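Local structure of uncharacterized protein (Bacillus cereus, 5F2H) at residues 72-78 / 105-110; 227-233 / 253-259; 282-286 / 310-314. The protein is of unknown function but is probably a hydrolase of the alpha/beta hydrolase superfamily, with an all-helical N-terminal part. All coordinates share one frame; numbering follows the deposited sequence.

Contact 1: residues 72-78 / 105-110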
loop_
_atom_site.group_PDB
_atom_site.type_symbol
_atom_site.label_atom_id
_atom_site.label_comp_id
_atom_site.label_asym_id
_atom_site.label_seq_id
_atom_site.Cartn_x
_atom_site.Cartn_y
_atom_site.Cartn_z
ATOM N N ILE B 72 -32.292 -5.125 34.402
ATOM C CA ILE B 72 -31.563 -4.694 35.572
ATOM C C ILE B 72 -31.195 -5.808 36.535
ATOM O O ILE B 72 -30.069 -5.858 37.025
ATOM C CB ILE B 72 -32.373 -3.642 36.312
ATOM C CG1 ILE B 72 -32.683 -2.504 35.348
ATOM C CG2 ILE B 72 -31.596 -3.132 37.521
ATOM C CD1 ILE B 72 -33.610 -1.455 35.907
ATOM N N ILE B 73 -32.131 -6.701 36.813
ATOM C CA ILE B 73 -31.854 -7.788 37.730
ATOM C C ILE B 73 -31.015 -8.875 37.075
ATOM O O ILE B 73 -29.827 -9.021 37.365
ATOM C CB ILE B 73 -33.153 -8.428 38.270
ATOM C CG1 ILE B 73 -34.033 -7.374 38.943
ATOM C CG2 ILE B 73 -32.838 -9.570 39.226
ATOM C CD1 ILE B 73 -33.359 -6.662 40.098
ATOM N N GLU B 74 -31.630 -9.580 36.138
ATOM C CA GLU B 74 -30.997 -10.693 35.456
ATOM C C GLU B 74 -29.752 -10.342 34.649
ATOM O O GLU B 74 -28.727 -11.010 34.773
ATOM C CB GLU B 74 -32.031 -11.416 34.583
ATOM C CG GLU B 74 -33.263 -11.923 35.351
ATOM C CD GLU B 74 -32.942 -12.957 36.439
ATOM O OE1 GLU B 74 -31.830 -13.529 36.441
ATOM O OE2 GLU B 74 -33.816 -13.222 37.290
ATOM N N LYS B 75 -29.818 -9.303 33.829
ATOM C CA LYS B 75 -28.649 -8.936 33.033
ATOM C C LYS B 75 -27.712 -7.921 33.663
ATOM O O LYS B 75 -26.627 -7.690 33.158
ATOM C CB LYS B 75 -29.063 -8.558 31.622
ATOM C CG LYS B 75 -29.548 -9.785 30.873
ATOM C CD LYS B 75 -29.886 -9.486 29.427
ATOM C CE LYS B 75 -30.123 -10.777 28.654
ATOM N NZ LYS B 75 -31.204 -11.619 29.236
ATOM N N GLY B 76 -28.115 -7.361 34.799
ATOM C CA GLY B 76 -27.296 -6.390 35.520
ATOM C C GLY B 76 -26.973 -5.050 34.865
ATOM O O GLY B 76 -25.925 -4.482 35.157
ATOM N N PHE B 77 -27.833 -4.530 33.986
ATOM C CA PHE B 77 -27.548 -3.240 33.370
ATOM C C PHE B 77 -28.078 -2.129 34.264
ATOM O O PHE B 77 -28.772 -2.396 35.248
ATOM C CB PHE B 77 -28.227 -3.079 32.016
ATOM C CG PHE B 77 -27.890 -4.144 31.019
ATOM C CD1 PHE B 77 -26.587 -4.305 30.576
ATOM C CD2 PHE B 77 -28.901 -4.833 30.374
ATOM C CE1 PHE B 77 -26.283 -5.223 29.593
ATOM C CE2 PHE B 77 -28.609 -5.755 29.401
ATOM C CZ PHE B 77 -27.298 -5.956 29.008
ATOM N N TRP B 78 -27.771 -0.880 33.919
ATOM C CA TRP B 78 -28.261 0.274 34.696
ATOM C C TRP B 78 -28.539 1.447 33.757
ATOM O O TRP B 78 -27.970 1.512 32.674
ATOM C CB TRP B 78 -27.246 0.712 35.766
ATOM C CG TRP B 78 -26.006 1.269 35.196
ATOM C CD1 TRP B 78 -24.850 0.611 34.928
ATOM C CD2 TRP B 78 -25.807 2.617 34.773
ATOM N NE1 TRP B 78 -23.925 1.471 34.391
ATOM C CE2 TRP B 78 -24.501 2.708 34.271
ATOM C CE3 TRP B 78 -26.618 3.758 34.761
ATOM C CZ2 TRP B 78 -23.990 3.892 33.748
ATOM C CZ3 TRP B 78 -26.112 4.919 34.245
ATOM C CH2 TRP B 78 -24.805 4.983 33.757
ATOM N N LEU B 105 -31.112 0.316 42.644
ATOM C CA LEU B 105 -30.088 -0.574 42.173
ATOM C C LEU B 105 -29.295 0.118 41.088
ATOM O O LEU B 105 -28.070 0.068 41.102
ATOM C CB LEU B 105 -30.697 -1.904 41.739
ATOM C CG LEU B 105 -29.753 -3.015 41.280
ATOM C CD1 LEU B 105 -28.607 -3.253 42.254
ATOM C CD2 LEU B 105 -30.571 -4.284 41.054
ATOM N N CYS B 106 -29.978 0.807 40.177
ATOM C CA CYS B 106 -29.290 1.545 39.103
ATOM C C CYS B 106 -28.459 2.712 39.627
ATOM O O CYS B 106 -27.358 2.960 39.146
ATOM C CB CYS B 106 -30.269 2.103 38.079
ATOM S SG CYS B 106 -31.124 0.875 37.076
ATOM N N LYS B 107 -28.994 3.437 40.602
ATOM C CA LYS B 107 -28.292 4.577 41.161
ATOM C C LYS B 107 -26.919 4.153 41.630
ATOM O O LYS B 107 -25.919 4.815 41.372
ATOM C CB LYS B 107 -29.082 5.206 42.307
ATOM C CG LYS B 107 -28.319 6.386 42.884
ATOM C CD LYS B 107 -29.034 7.121 44.011
ATOM C CE LYS B 107 -30.312 7.804 43.556
ATOM N NZ LYS B 107 -30.885 8.614 44.674
ATOM N N GLU B 108 -26.892 3.046 42.344
ATOM C CA GLU B 108 -25.675 2.475 42.854
ATOM C C GLU B 108 -24.704 2.194 41.719
ATOM O O GLU B 108 -23.579 2.697 41.712
ATOM C CB GLU B 108 -26.074 1.185 43.556
ATOM C CG GLU B 108 -24.992 0.180 43.859
ATOM C CD GLU B 108 -25.607 -1.063 44.459
ATOM O OE1 GLU B 108 -25.296 -2.183 43.991
ATOM O OE2 GLU B 108 -26.503 -0.898 45.314
ATOM N N ARG B 109 -25.152 1.400 40.752
ATOM C CA ARG B 109 -24.323 1.045 39.602
ATOM C C ARG B 109 -23.883 2.278 38.838
ATOM O O ARG B 109 -22.812 2.275 38.259
ATOM C CB ARG B 109 -25.062 0.081 38.670
ATOM C CG ARG B 109 -25.368 -1.270 39.291
ATOM C CD ARG B 109 -26.293 -2.104 38.424
ATOM N NE ARG B 109 -26.628 -3.382 39.059
ATOM C CZ ARG B 109 -27.547 -4.241 38.610
ATOM N NH1 ARG B 109 -28.277 -3.954 37.539
ATOM N NH2 ARG B 109 -27.772 -5.374 39.262
ATOM N N GLU B 110 -24.704 3.325 38.835
ATOM C CA GLU B 110 -24.376 4.571 38.130
ATOM C C GLU B 110 -23.289 5.359 38.847
ATOM O O GLU B 110 -22.305 5.771 38.238
ATOM C CB GLU B 110 -25.620 5.442 38.001
ATOM C CG GLU B 110 -25.453 6.764 37.259
ATOM C CD GLU B 110 -26.763 7.543 37.204
ATOM O OE1 GLU B 110 -26.842 8.640 36.582
ATOM O OE2 GLU B 110 -27.742 7.037 37.797
#
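Ile72 forks against helix 97-115: its CD1 lies 3.6 Å from SG of Cys106, while its CG2 meets CD2 of Leu105 at 3.9 Å. The fork follows from chi1 of -56°, with CG2 anti to the backbone N and CG1 beside it. The same Leu105 methyl receives CD1 of Ile73, whose side chain crosses that of Leu105 at about a right angle. Trp78 covers the next part of helix 97-115, sliding past Arg109 in the opposite direction, CB to CB 3.7 Å, and crossing Glu110 roughly squarely. CA of Glu110 sits above the six-membered ring in a CH-pi contact, 4.0 Å from the centroid and 8° off the normal, and CG of Glu110 lies 3.6 Å from Trp78 CZ3.

Toward the polar edge, the extended Arg109 chain brings its guanidinium to the end of helix 61-74, with Leu105 CG over one face. NH1 of Arg109 donates to O of Ile72 at 2.7 Å, almost straight at 166°, and, in a more bent bond from above that carbonyl's plane, to O of Phe77 at 2.8 Å. Both acceptors lie near the guanidinium plane, and NH2 adds a weak bond to Ile72 O. Nearby, Trp78 N bonds to Ser171 OG of the second subunit. One arginine thus grips carbonyls before and after Gly76, where the chain leaves helical geometry, and its charge would probably suit this C-terminal helix end.

Contact 2: residues 227-233 / 253-259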
loop_
_atom_site.group_PDB
_atom_site.type_symbol
_atom_site.label_atom_id
_atom_site.label_comp_id
_atom_site.label_asym_id
_atom_site.label_seq_id
_atom_site.Cartn_x
_atom_site.Cartn_y
_atom_site.Cartn_z
ATOM N N GLY B 227 2.723 -9.940 -13.758
ATOM C CA GLY B 227 3.118 -9.364 -15.042
ATOM C C GLY B 227 4.619 -9.411 -15.225
ATOM O O GLY B 227 5.338 -9.754 -14.308
ATOM N N PHE B 228 5.115 -9.071 -16.405
ATOM C CA PHE B 228 6.560 -9.103 -16.620
ATOM C C PHE B 228 6.946 -7.965 -17.539
ATOM O O PHE B 228 6.237 -7.667 -18.507
ATOM C CB PHE B 228 6.994 -10.447 -17.206
ATOM C CG PHE B 228 6.455 -10.704 -18.580
ATOM C CD1 PHE B 228 5.185 -11.205 -18.761
ATOM C CD2 PHE B 228 7.219 -10.441 -19.683
ATOM C CE1 PHE B 228 4.689 -11.466 -20.035
ATOM C CE2 PHE B 228 6.736 -10.695 -20.965
ATOM C CZ PHE B 228 5.466 -11.211 -21.143
ATOM N N ILE B 229 8.102 -7.377 -17.279
ATOM C CA ILE B 229 8.564 -6.234 -18.075
ATOM C C ILE B 229 9.954 -6.464 -18.654
ATOM O O ILE B 229 10.947 -6.216 -17.972
ATOM C CB ILE B 229 8.596 -4.960 -17.197
ATOM C CG1 ILE B 229 7.253 -4.755 -16.484
ATOM C CG2 ILE B 229 8.940 -3.736 -18.035
ATOM C CD1 ILE B 229 7.256 -3.599 -15.521
ATOM N N PHE B 230 10.035 -6.886 -19.916
ATOM C CA PHE B 230 11.335 -7.147 -20.511
ATOM C C PHE B 230 11.882 -6.038 -21.374
ATOM O O PHE B 230 11.145 -5.363 -22.088
ATOM C CB PHE B 230 11.335 -8.431 -21.313
ATOM C CG PHE B 230 10.864 -9.627 -20.545
ATOM C CD1 PHE B 230 11.280 -9.847 -19.236
ATOM C CD2 PHE B 230 10.225 -10.665 -21.217
ATOM C CE1 PHE B 230 10.909 -11.005 -18.563
ATOM C CE2 PHE B 230 9.868 -11.821 -20.557
ATOM C CZ PHE B 230 10.200 -11.989 -19.227
HETATM N N MSE B 231 13.199 -5.867 -21.296
HETATM C CA MSE B 231 13.914 -4.839 -22.048
HETATM C C MSE B 231 14.918 -5.580 -22.870
HETATM O O MSE B 231 15.775 -6.302 -22.333
HETATM C CB MSE B 231 14.591 -3.889 -21.055
HETATM C CG MSE B 231 15.477 -2.827 -21.708
HETATM SE SE MSE B 231 14.422 -1.474 -22.684
HETATM C CE MSE B 231 15.160 -1.882 -24.473
ATOM N N ALA B 232 14.781 -5.478 -24.186
ATOM C CA ALA B 232 15.704 -6.151 -25.093
ATOM C C ALA B 232 15.992 -7.602 -24.695
ATOM O O ALA B 232 17.143 -8.044 -24.706
ATOM C CB ALA B 232 17.001 -5.363 -25.145
ATOM N N PRO B 233 14.948 -8.352 -24.351
ATOM C CA PRO B 233 15.124 -9.753 -23.958
ATOM C C PRO B 233 15.829 -10.611 -25.003
ATOM O O PRO B 233 15.645 -10.406 -26.214
ATOM C CB PRO B 233 13.693 -10.255 -23.796
ATOM C CG PRO B 233 12.892 -9.383 -24.697
ATOM C CD PRO B 233 13.543 -8.033 -24.663
ATOM N N ILE B 253 -1.629 -13.417 -17.335
ATOM C CA ILE B 253 -0.492 -12.565 -17.010
ATOM C C ILE B 253 -0.318 -11.523 -18.110
ATOM O O ILE B 253 -0.445 -11.846 -19.296
ATOM C CB ILE B 253 0.812 -13.379 -16.925
ATOM C CG1 ILE B 253 0.668 -14.546 -15.947
ATOM C CG2 ILE B 253 1.973 -12.473 -16.544
ATOM C CD1 ILE B 253 1.903 -15.407 -15.823
ATOM N N LYS B 254 -0.021 -10.282 -17.722
ATOM C CA LYS B 254 0.177 -9.188 -18.693
ATOM C C LYS B 254 1.665 -8.961 -18.949
ATOM O O LYS B 254 2.475 -9.051 -18.035
ATOM C CB LYS B 254 -0.492 -7.903 -18.216
ATOM C CG LYS B 254 -1.998 -8.025 -18.029
ATOM C CD LYS B 254 -2.637 -6.692 -17.665
ATOM C CE LYS B 254 -4.135 -6.830 -17.418
ATOM N NZ LYS B 254 -4.788 -5.535 -17.076
ATOM N N GLY B 255 2.022 -8.680 -20.194
ATOM C CA GLY B 255 3.418 -8.468 -20.559
ATOM C C GLY B 255 3.676 -7.127 -21.216
ATOM O O GLY B 255 2.878 -6.649 -22.027
ATOM N N TYR B 256 4.780 -6.497 -20.833
ATOM C CA TYR B 256 5.144 -5.215 -21.389
ATOM C C TYR B 256 6.554 -5.471 -21.862
ATOM O O TYR B 256 7.427 -5.786 -21.062
ATOM C CB TYR B 256 5.105 -4.127 -20.321
ATOM C CG TYR B 256 5.138 -2.706 -20.870
ATOM C CD1 TYR B 256 6.330 -2.112 -21.271
ATOM C CD2 TYR B 256 3.974 -1.944 -20.938
ATOM C CE1 TYR B 256 6.356 -0.811 -21.750
ATOM C CE2 TYR B 256 3.992 -0.646 -21.406
ATOM C CZ TYR B 256 5.186 -0.085 -21.809
ATOM O OH TYR B 256 5.191 1.200 -22.291
ATOM N N VAL B 257 6.748 -5.441 -23.173
ATOM C CA VAL B 257 8.055 -5.688 -23.770
ATOM C C VAL B 257 8.513 -4.445 -24.521
ATOM O O VAL B 257 7.720 -3.793 -25.210
ATOM C CB VAL B 257 7.996 -6.878 -24.736
ATOM C CG1 VAL B 257 9.345 -7.084 -25.405
ATOM C CG2 VAL B 257 7.550 -8.123 -23.988
ATOM N N VAL B 258 9.797 -4.134 -24.392
ATOM C CA VAL B 258 10.355 -2.986 -25.032
ATOM C C VAL B 258 11.643 -3.391 -25.684
ATOM O O VAL B 258 12.391 -4.167 -25.118
ATOM C CB VAL B 258 10.689 -1.896 -23.968
ATOM C CG1 VAL B 258 11.341 -0.674 -24.623
ATOM C CG2 VAL B 258 9.444 -1.472 -23.187
ATOM N N CYS B 259 11.914 -2.851 -26.858
ATOM C CA CYS B 259 13.162 -3.131 -27.548
ATOM C C CYS B 259 13.413 -2.056 -28.580
ATOM O O CYS B 259 12.472 -1.494 -29.159
ATOM C CB CYS B 259 13.162 -4.481 -28.220
ATOM S SG CYS B 259 14.734 -4.828 -29.040
#
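Phe228 lays its ring against Gly255, the neighbour it pairs with on the adjacent strand. Gly255 CA stands over one ring face, 3.6 Å from the centroid, in a CH-pi contact; the glycine, having no side chain, forms the hollow that the ring fills. The ring arrives there because chi1 of 65° puts CG between the backbone N and the carbonyl carbon. Ile253 CG2 borders its edge, and Val257 CG2 approaches obliquely, 4.1 Å from Phe228 CE2. On the opposite face of the sheet, Met231, present as selenomethionine, bends at chi2 and chi3 so that SE rests 3.7 Å from CG1 of Val258, while Ile229 CG1 lies loosely beside Tyr256 CB. Helix 267-279 packs on the Phe228 side and helix 300-313 on the Ile229 side, where the hydroxyl of Tyr256 bonds to Glu306.

Five backbone hydrogen bonds hold the register, from Phe228 N to Lys254 O through to Ala232 N to Val258 O (2.9 Å). The strand axes run 4.8 Å apart and their directions differ by 6°. Two adjacent parallel strands joined through helix 247-250 form a beta-alpha-beta crossover in the central sheet of the alpha/beta hydrolase fold.

Contact 3: residues 282-286 / 310-314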
loop_
_atom_site.group_PDB
_atom_site.type_symbol
_atom_site.label_atom_id
_atom_site.label_comp_id
_atom_site.label_asym_id
_atom_site.label_seq_id
_atom_site.Cartn_x
_atom_site.Cartn_y
_atom_site.Cartn_z
ATOM N N ILE B 282 -2.232 -13.504 -25.611
ATOM C CA ILE B 282 -1.818 -13.135 -24.253
ATOM C C ILE B 282 -1.870 -11.620 -24.165
ATOM O O ILE B 282 -1.203 -10.940 -24.942
ATOM C CB ILE B 282 -0.368 -13.564 -23.970
ATOM C CG1 ILE B 282 -0.127 -15.030 -24.355
ATOM C CG2 ILE B 282 -0.028 -13.298 -22.512
ATOM C CD1 ILE B 282 -0.941 -16.014 -23.558
ATOM N N GLU B 283 -2.622 -11.077 -23.212
ATOM C CA GLU B 283 -2.720 -9.619 -23.096
ATOM C C GLU B 283 -1.286 -9.060 -22.893
ATOM O O GLU B 283 -0.560 -9.474 -21.988
ATOM C CB GLU B 283 -3.697 -9.198 -21.985
ATOM C CG GLU B 283 -4.238 -7.783 -22.170
ATOM C CD GLU B 283 -5.287 -7.393 -21.135
ATOM O OE1 GLU B 283 -5.631 -8.240 -20.279
ATOM O OE2 GLU B 283 -5.782 -6.243 -21.194
ATOM N N HIS B 284 -0.847 -8.180 -23.785
ATOM C CA HIS B 284 0.493 -7.615 -23.669
ATOM C C HIS B 284 0.598 -6.330 -24.467
ATOM O O HIS B 284 -0.375 -5.886 -25.077
ATOM C CB HIS B 284 1.542 -8.588 -24.204
ATOM C CG HIS B 284 1.521 -8.736 -25.692
ATOM N ND1 HIS B 284 0.775 -9.698 -26.339
ATOM C CD2 HIS B 284 2.156 -8.037 -26.663
ATOM C CE1 HIS B 284 0.957 -9.589 -27.644
ATOM N NE2 HIS B 284 1.786 -8.586 -27.866
ATOM N N GLU B 285 1.791 -5.745 -24.472
ATOM C CA GLU B 285 2.032 -4.520 -25.212
ATOM C C GLU B 285 3.515 -4.370 -25.549
ATOM O O GLU B 285 4.356 -4.275 -24.666
ATOM C CB GLU B 285 1.496 -3.322 -24.435
ATOM C CG GLU B 285 1.671 -1.998 -25.151
ATOM C CD GLU B 285 0.945 -0.869 -24.456
ATOM O OE1 GLU B 285 -0.087 -1.141 -23.799
ATOM O OE2 GLU B 285 1.377 0.293 -24.615
ATOM N N PHE B 286 3.819 -4.370 -26.843
ATOM C CA PHE B 286 5.187 -4.251 -27.335
ATOM C C PHE B 286 5.460 -2.851 -27.800
ATOM O O PHE B 286 4.643 -2.247 -28.496
ATOM C CB PHE B 286 5.430 -5.257 -28.452
ATOM C CG PHE B 286 6.757 -5.119 -29.129
ATOM C CD1 PHE B 286 7.933 -5.096 -28.389
ATOM C CD2 PHE B 286 6.845 -5.230 -30.509
ATOM C CE1 PHE B 286 9.166 -5.032 -29.016
ATOM C CE2 PHE B 286 8.073 -5.194 -31.146
ATOM C CZ PHE B 286 9.238 -5.090 -30.398
ATOM N N TYR B 310 -0.412 -0.447 -16.463
ATOM C CA TYR B 310 -0.981 -1.474 -17.315
ATOM C C TYR B 310 -1.127 -2.808 -16.605
ATOM O O TYR B 310 -2.236 -3.309 -16.463
ATOM C CB TYR B 310 -0.093 -1.642 -18.548
ATOM C CG TYR B 310 -0.469 -2.774 -19.465
ATOM C CD1 TYR B 310 -1.499 -2.641 -20.391
ATOM C CD2 TYR B 310 0.264 -3.955 -19.463
ATOM C CE1 TYR B 310 -1.822 -3.674 -21.253
ATOM C CE2 TYR B 310 -0.047 -4.995 -20.322
ATOM C CZ TYR B 310 -1.090 -4.854 -21.214
ATOM O OH TYR B 310 -1.394 -5.897 -22.065
ATOM N N ILE B 311 -0.007 -3.339 -16.116
ATOM C CA ILE B 311 0.031 -4.640 -15.437
ATOM C C ILE B 311 -0.959 -4.851 -14.319
ATOM O O ILE B 311 -1.777 -5.765 -14.372
ATOM C CB ILE B 311 1.452 -5.001 -14.931
ATOM C CG1 ILE B 311 2.354 -5.272 -16.134
ATOM C CG2 ILE B 311 1.427 -6.247 -14.041
ATOM C CD1 ILE B 311 3.779 -5.612 -15.777
ATOM N N GLU B 312 -0.928 -4.035 -13.290
ATOM C CA GLU B 312 -1.885 -4.340 -12.267
ATOM C C GLU B 312 -2.795 -3.264 -11.728
ATOM O O GLU B 312 -3.906 -3.554 -11.288
ATOM C CB GLU B 312 -1.213 -4.708 -10.943
ATOM C CG GLU B 312 -2.160 -5.477 -10.029
ATOM C CD GLU B 312 -2.617 -6.802 -10.648
ATOM O OE1 GLU B 312 -2.033 -7.243 -11.665
ATOM O OE2 GLU B 312 -3.556 -7.420 -10.112
ATOM N N ASP B 313 -2.332 -2.022 -11.832
ATOM C CA ASP B 313 -3.128 -0.808 -11.637
ATOM C C ASP B 313 -4.436 -1.018 -12.434
ATOM O O ASP B 313 -5.526 -0.972 -11.849
ATOM C CB ASP B 313 -2.246 0.413 -11.945
ATOM C CG ASP B 313 -2.940 1.738 -11.715
ATOM O OD1 ASP B 313 -4.063 1.763 -11.179
ATOM O OD2 ASP B 313 -2.329 2.771 -12.051
ATOM N N LYS B 314 -4.345 -1.282 -13.742
ATOM C CA LYS B 314 -5.550 -1.351 -14.576
ATOM C C LYS B 314 -6.551 -2.348 -13.992
ATOM O O LYS B 314 -7.684 -1.983 -13.673
ATOM C CB LYS B 314 -5.252 -1.747 -16.028
ATOM C CG LYS B 314 -6.533 -1.831 -16.856
ATOM C CD LYS B 314 -6.352 -2.352 -18.270
ATOM C CE LYS B 314 -7.715 -2.488 -18.939
ATOM N NZ LYS B 314 -7.654 -3.060 -20.310
#
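The outermost strand on this side of the chain's parallel sheet meets the C-terminal helix where Tyr310 reaches across to Glu283, His284 and Glu285. Tyr310 supplies most of the helix's share of the contact. A chi1 of 174° turns the ring away from the backbone N and out from the helix, bringing the phenol end up to the start of the strand. There Tyr310 OH lies 3.4 Å from CG of Glu283. It also comes within 2.9 Å of His284 N, at an angle too poor for a hydrogen bond.

The two glutamates point toward the helix and flank the tyrosine. Glu285 OE1 stands 4.0 Å from Tyr310 CD1, its carboxylate turned 77° from the ring plane. Glu283 extends past the phenol end, and its OE2 faces Lys314 NZ at 3.8 Å, a long salt bridge between two exposed side chains that probably contributes modestly. His284 points away from the helix. Its ND1 donates to Ile282 O at 2.7 Å with the acceptor close to the imidazole plane, a bond that fixes the ring's rotation.

Tyr310 also makes a cation-pi contact with Lys254 of the neighbouring strand 254-260. Backbone hydrogen bonds join Glu283 to Gly255 and Glu285 to Val257. Across the strand from helix 300-313, the His284 side chain rests on Val274 and Leu277 of helix 267-279, placing strand 284-289 between these two helices.

Overall arrangement
Contact 1 belongs to the helical N-terminal part, and contacts 2 and 3 to the hydrolase part on the opposite side of the chain's centre. The centre of contact 1 is 69 Å from that of contact 2 and 63 Å from that of contact 3; even the nearest atoms of contacts 1 and 3 are about 46 Å apart. Contacts 2 and 3, with centres 9 Å apart, share one sheet: Gly255 O and Glu285 N approach to 2.8 Å, probably a hydrogen bond between neighbouring strands. Phe230 of contact 2 lies near, without touching, a possible nucleophile elbow at Gly206, Ser208 and Gly210, so that part of contact 2 may lie close to the active site, if this is one.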